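Local coordinates for protein glycoside hydrolase family 81 (Clostridium thermocellum, PDB 6FOP) that probably hydrolyses beta-1,3-glucans such as laminarin, acting as a family 81 glycoside hydrolase of the cellulosome, at residues K452-W457 and I498-A503; I505-A510 and K514-L519. All coordinates share one frame; numbering follows the deposited sequence.

Contact 1 and contact 2 share helix 494-511. Contact 1 sets its first half against the C-terminal part of helix 440-455. Contact 2 sets its second half against helix 514-534, the next helix in the chain. Their centres are about 10 Å apart, and the two contacts touch directly. Ala455 O lies 3.4 Å from Leu519 CD2, and Trp457 CH2 packs 3.8 Å from Ile516 CD1. The three helices therefore pack together, and all four segments belong to the family 81 C-terminal domain. The Trp501 side chain is about 8 Å from a bound calcium ion. The centre of contact 1 is about 10 Å from the centre of the chain, that of contact 2 about 18 Å.

Contact 1: residues K452-W457 and I498-A503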
# COMPACT_ATOMS: atom_id res chain seq x y z
N LYS A 452 3.33 -3.66 -14.35
CA LYS A 452 1.89 -3.68 -14.56
C LYS A 452 1.20 -4.71 -13.70
O LYS A 452 0.07 -4.47 -13.26
CB LYS A 452 1.51 -3.88 -16.05
CG LYS A 452 1.79 -2.67 -16.89
CD LYS A 452 1.52 -2.94 -18.36
CE LYS A 452 1.43 -1.66 -19.16
NZ LYS A 452 0.12 -0.99 -18.97
N ASP A 453 1.82 -5.86 -13.42
CA ASP A 453 1.16 -6.79 -12.54
C ASP A 453 0.91 -6.18 -11.15
O ASP A 453 -0.16 -6.38 -10.59
CB ASP A 453 1.95 -8.10 -12.39
CG ASP A 453 1.23 -9.09 -11.50
OD1 ASP A 453 0.18 -9.66 -11.94
OD2 ASP A 453 1.68 -9.27 -10.35
N ILE A 454 1.89 -5.43 -10.60
CA ILE A 454 1.75 -4.93 -9.24
C ILE A 454 1.20 -3.53 -9.13
O ILE A 454 0.65 -3.18 -8.08
CB ILE A 454 3.08 -5.02 -8.47
CG1 ILE A 454 4.17 -4.07 -9.02
CG2 ILE A 454 3.53 -6.49 -8.44
CD1 ILE A 454 5.45 -4.08 -8.19
N ALA A 455 1.28 -2.76 -10.21
CA ALA A 455 1.06 -1.31 -10.19
C ALA A 455 0.70 -0.77 -11.59
O ALA A 455 1.18 0.26 -12.00
CB ALA A 455 2.27 -0.59 -9.62
N ASN A 456 -0.23 -1.45 -12.26
CA ASN A 456 -0.67 -0.98 -13.58
C ASN A 456 -1.32 0.42 -13.42
O ASN A 456 -2.22 0.60 -12.59
CB ASN A 456 -1.65 -1.95 -14.22
CG ASN A 456 -2.06 -1.55 -15.62
OD1 ASN A 456 -1.38 -0.77 -16.29
ND2 ASN A 456 -3.22 -2.03 -16.03
N TRP A 457 -0.87 1.35 -14.22
CA TRP A 457 -1.31 2.76 -14.21
C TRP A 457 -2.32 3.06 -15.33
O TRP A 457 -2.87 4.15 -15.38
CB TRP A 457 -0.09 3.68 -14.38
CG TRP A 457 0.58 3.50 -15.71
CD1 TRP A 457 0.33 4.21 -16.84
CD2 TRP A 457 1.55 2.52 -16.06
NE1 TRP A 457 1.09 3.76 -17.88
CE2 TRP A 457 1.86 2.71 -17.43
CE3 TRP A 457 2.23 1.51 -15.35
CZ2 TRP A 457 2.79 1.93 -18.11
CZ3 TRP A 457 3.13 0.72 -16.03
CH2 TRP A 457 3.41 0.94 -17.39
N ILE A 498 7.68 -0.42 -0.30
CA ILE A 498 8.44 0.76 -0.69
C ILE A 498 9.65 0.42 -1.57
O ILE A 498 10.00 1.20 -2.46
CB ILE A 498 8.79 1.60 0.56
CG1 ILE A 498 7.52 2.30 1.09
CG2 ILE A 498 9.93 2.59 0.31
CD1 ILE A 498 7.63 2.73 2.55
N ASN A 499 10.24 -0.75 -1.35
CA ASN A 499 11.32 -1.21 -2.24
C ASN A 499 10.83 -1.31 -3.67
O ASN A 499 11.55 -0.93 -4.62
CB ASN A 499 11.80 -2.57 -1.77
CG ASN A 499 12.97 -3.10 -2.57
OD1 ASN A 499 13.98 -2.41 -2.76
ND2 ASN A 499 12.86 -4.34 -3.02
N ALA A 500 9.62 -1.83 -3.88
CA ALA A 500 9.09 -1.89 -5.25
C ALA A 500 8.89 -0.49 -5.81
O ALA A 500 9.19 -0.21 -6.98
CB ALA A 500 7.79 -2.66 -5.29
N TRP A 501 8.38 0.42 -5.00
CA TRP A 501 8.07 1.74 -5.48
C TRP A 501 9.31 2.54 -5.83
O TRP A 501 9.36 3.18 -6.90
CB TRP A 501 7.19 2.50 -4.49
CG TRP A 501 5.95 1.79 -4.06
CD1 TRP A 501 5.32 2.00 -2.88
CD2 TRP A 501 5.20 0.73 -4.72
NE1 TRP A 501 4.20 1.21 -2.79
CE2 TRP A 501 4.10 0.41 -3.89
CE3 TRP A 501 5.34 0.03 -5.93
CZ2 TRP A 501 3.16 -0.57 -4.22
CZ3 TRP A 501 4.39 -0.94 -6.26
CH2 TRP A 501 3.31 -1.22 -5.42
N GLN A 502 10.33 2.46 -4.99
CA GLN A 502 11.61 3.13 -5.33
C GLN A 502 12.22 2.57 -6.60
O GLN A 502 12.78 3.30 -7.40
CB GLN A 502 12.59 3.15 -4.15
CG GLN A 502 13.19 1.80 -3.75
CD GLN A 502 14.48 1.47 -4.45
OE1 GLN A 502 15.24 2.34 -4.83
NE2 GLN A 502 14.73 0.17 -4.58
N ALA A 503 12.11 1.25 -6.77
CA ALA A 503 12.62 0.65 -7.99
C ALA A 503 11.90 1.18 -9.23
O ALA A 503 12.53 1.36 -10.27
CB ALA A 503 12.50 -0.87 -7.93
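Ile454 and Ala455 pack against Ala500 and Trp501 without any hydrogen bond between the two segments. The bond from CA to CB of Ile454 points toward residues 498-503. Ile454 CG1 sits between the backbone N and the carbonyl carbon (chi1 67°) and comes within 4.2 Å of Trp501 CZ3. The chain then runs on extended (chi2 176°), which carries the tip into the angle between two neighbouring residues of the other helix. There Ile454 CD1 meets Trp501 CZ3 at 3.8 Å and Ala500 CB at 4.0 Å.

This is buried apolar packing in the C-terminal domain, whose clan is that of the six-hairpin glycosidases, built as an (alpha/alpha)6 barrel. It joins the C-terminal part of helix 440-455 to helix 494-511.

Ala455 CB meets the same indole carbon, Trp501 CZ3, at 4.0 Å. Both methyl groups approach the ring obliquely. The pyrrole end of the indole is held separately, by a hydrogen bond from Trp501 NE1 to Glu527 of helix 514-534. Leu523 of that helix also touches the ring. The residue before Ile454, Asp453, forms a salt bridge to Arg468, one of the residues at a calcium site, and the backbone of Ile454 is hydrogen-bonded to Asn469.

Contact 2: residues I505-A510 and K514-L519; sequences ILWGEA and KTIRDL
Glu509 and Arg517 form a salt bridge between two consecutive helices. Arg517 NH1 donates to Glu509 OE1 at 3.0 Å, with an N-H...O angle of 157°. The oxygen is met on its syn side, somewhat out of the carboxylate plane. Both side chains point the same way and lie alongside each other, their charged planes only 15° apart. Glu509 bends at chi2 and Arg517 at chi3, and these bends bring the two ends together.

Next to this pair the backbones come very close. Gly508 CA is 4.0 Å from Arg517 CA and 3.8 Å from Arg517 N. Glycine has no side chain to hold the helices apart here. Beside it, Ile516 CG2 lies 4.1 Å from Trp507 CD1, at the edge of the indole and near its plane. The aliphatic part of Arg517 passes over the backbone turn of residues 505-509, with Arg517 CG 3.9 Å from Ile505 O.

Arg517 is positioned in turn by Asp518 of its own helix. Asp518 OD1 lies in the guanidinium plane and takes both Arg517 NE (2.9 Å), nearly in line with its C-O bond, and Arg517 NH2, on its syn lone pair. Lys514 CG covers part of one face. A water accepts from Lys514 NZ and donates a weak bond to Glu509 OE1. Two carboxylates beside one guanidinium would be expected to favour its positive charge. Further out, Trp507 NE1 is hydrogen-bonded to Glu448 of helix 440-455, and Pro671 touches both Glu509 and Arg517.

The axes of the two short helical segments pass 7.1 Å apart with their directions 158° apart. This is a tight antiparallel helical hairpin with a short connection, consistent with the six-hairpin glycosidase clan, whose domains are (alpha/alpha)6 barrels.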
# COMPACT_ATOMS: atom_id res chain seq x y z
N ILE A 505 10.56 4.19 -9.51
CA ILE A 505 11.11 5.54 -9.73
C ILE A 505 12.41 5.44 -10.54
O ILE A 505 12.60 6.13 -11.56
CB ILE A 505 11.39 6.29 -8.42
CG1 ILE A 505 10.10 6.50 -7.61
CG2 ILE A 505 12.09 7.62 -8.67
CD1 ILE A 505 10.31 7.12 -6.24
N LEU A 506 13.31 4.57 -10.07
CA LEU A 506 14.60 4.44 -10.74
C LEU A 506 14.46 3.93 -12.15
O LEU A 506 15.14 4.44 -13.06
CB LEU A 506 15.54 3.52 -9.96
CG LEU A 506 16.00 3.93 -8.56
CD1 LEU A 506 16.88 2.85 -7.92
CD2 LEU A 506 16.71 5.28 -8.61
N TRP A 507 13.60 2.94 -12.38
CA TRP A 507 13.37 2.44 -13.73
C TRP A 507 12.85 3.52 -14.67
O TRP A 507 13.34 3.69 -15.77
CB TRP A 507 12.39 1.26 -13.69
CG TRP A 507 12.07 0.75 -15.04
CD1 TRP A 507 10.98 1.08 -15.81
CD2 TRP A 507 12.85 -0.14 -15.85
NE1 TRP A 507 11.04 0.45 -17.02
CE2 TRP A 507 12.18 -0.29 -17.08
CE3 TRP A 507 14.06 -0.82 -15.65
CZ2 TRP A 507 12.65 -1.13 -18.09
CZ3 TRP A 507 14.53 -1.62 -16.65
CH2 TRP A 507 13.83 -1.77 -17.87
N GLY A 508 11.84 4.25 -14.22
CA GLY A 508 11.27 5.30 -15.02
C GLY A 508 12.26 6.39 -15.36
O GLY A 508 12.38 6.80 -16.50
N GLU A 509 13.03 6.82 -14.38
CA GLU A 509 14.00 7.85 -14.66
C GLU A 509 15.13 7.32 -15.54
O GLU A 509 15.55 8.00 -16.47
CB GLU A 509 14.55 8.41 -13.35
CG GLU A 509 15.50 9.59 -13.51
CD GLU A 509 14.90 10.84 -14.09
OE1 GLU A 509 13.66 10.96 -14.30
OE2 GLU A 509 15.69 11.75 -14.37
N ALA A 510 15.58 6.09 -15.29
CA ALA A 510 16.68 5.51 -16.10
C ALA A 510 16.30 5.35 -17.56
O ALA A 510 17.15 5.46 -18.44
CB ALA A 510 17.09 4.17 -15.55
N LYS A 514 8.55 9.28 -18.10
CA LYS A 514 8.02 10.12 -17.03
C LYS A 514 6.75 9.53 -16.44
O LYS A 514 6.50 9.67 -15.26
CB LYS A 514 7.79 11.57 -17.48
CG LYS A 514 9.06 12.36 -17.76
CD LYS A 514 8.78 13.84 -17.98
CE LYS A 514 9.95 14.55 -18.65
NZ LYS A 514 11.21 14.48 -17.86
N THR A 515 5.95 8.84 -17.25
CA THR A 515 4.71 8.24 -16.71
C THR A 515 5.05 7.21 -15.64
O THR A 515 4.46 7.19 -14.55
CB THR A 515 3.88 7.59 -17.83
OG1 THR A 515 3.50 8.58 -18.79
CG2 THR A 515 2.64 6.91 -17.28
N ILE A 516 5.99 6.31 -15.95
CA ILE A 516 6.35 5.28 -14.98
C ILE A 516 7.09 5.89 -13.80
O ILE A 516 6.83 5.54 -12.65
CB ILE A 516 7.15 4.14 -15.65
CG1 ILE A 516 6.27 3.41 -16.66
CG2 ILE A 516 7.70 3.20 -14.58
CD1 ILE A 516 6.94 2.26 -17.40
N ARG A 517 7.98 6.83 -14.06
CA ARG A 517 8.67 7.49 -12.96
C ARG A 517 7.68 8.15 -11.98
O ARG A 517 7.78 7.97 -10.77
CB ARG A 517 9.64 8.55 -13.46
CG ARG A 517 10.40 9.20 -12.34
CD ARG A 517 11.00 10.49 -12.78
NE ARG A 517 9.97 11.47 -13.14
CZ ARG A 517 10.23 12.61 -13.75
NH1 ARG A 517 11.47 12.93 -14.11
NH2 ARG A 517 9.23 13.45 -14.04
N ASP A 518 6.71 8.86 -12.52
CA ASP A 518 5.79 9.64 -11.69
C ASP A 518 4.85 8.72 -10.93
O ASP A 518 4.47 9.04 -9.81
CB ASP A 518 5.02 10.63 -12.55
CG ASP A 518 5.89 11.77 -13.10
OD1 ASP A 518 7.10 11.83 -12.78
OD2 ASP A 518 5.34 12.58 -13.86
N LEU A 519 4.50 7.58 -11.54
CA LEU A 519 3.79 6.49 -10.84
C LEU A 519 4.58 6.08 -9.60
O LEU A 519 4.03 5.96 -8.50
CB LEU A 519 3.61 5.30 -11.78
CG LEU A 519 3.18 3.96 -11.16
CD1 LEU A 519 1.76 4.00 -10.64
CD2 LEU A 519 3.38 2.82 -12.15
O HOH W 1 12.87 12.18 -17.40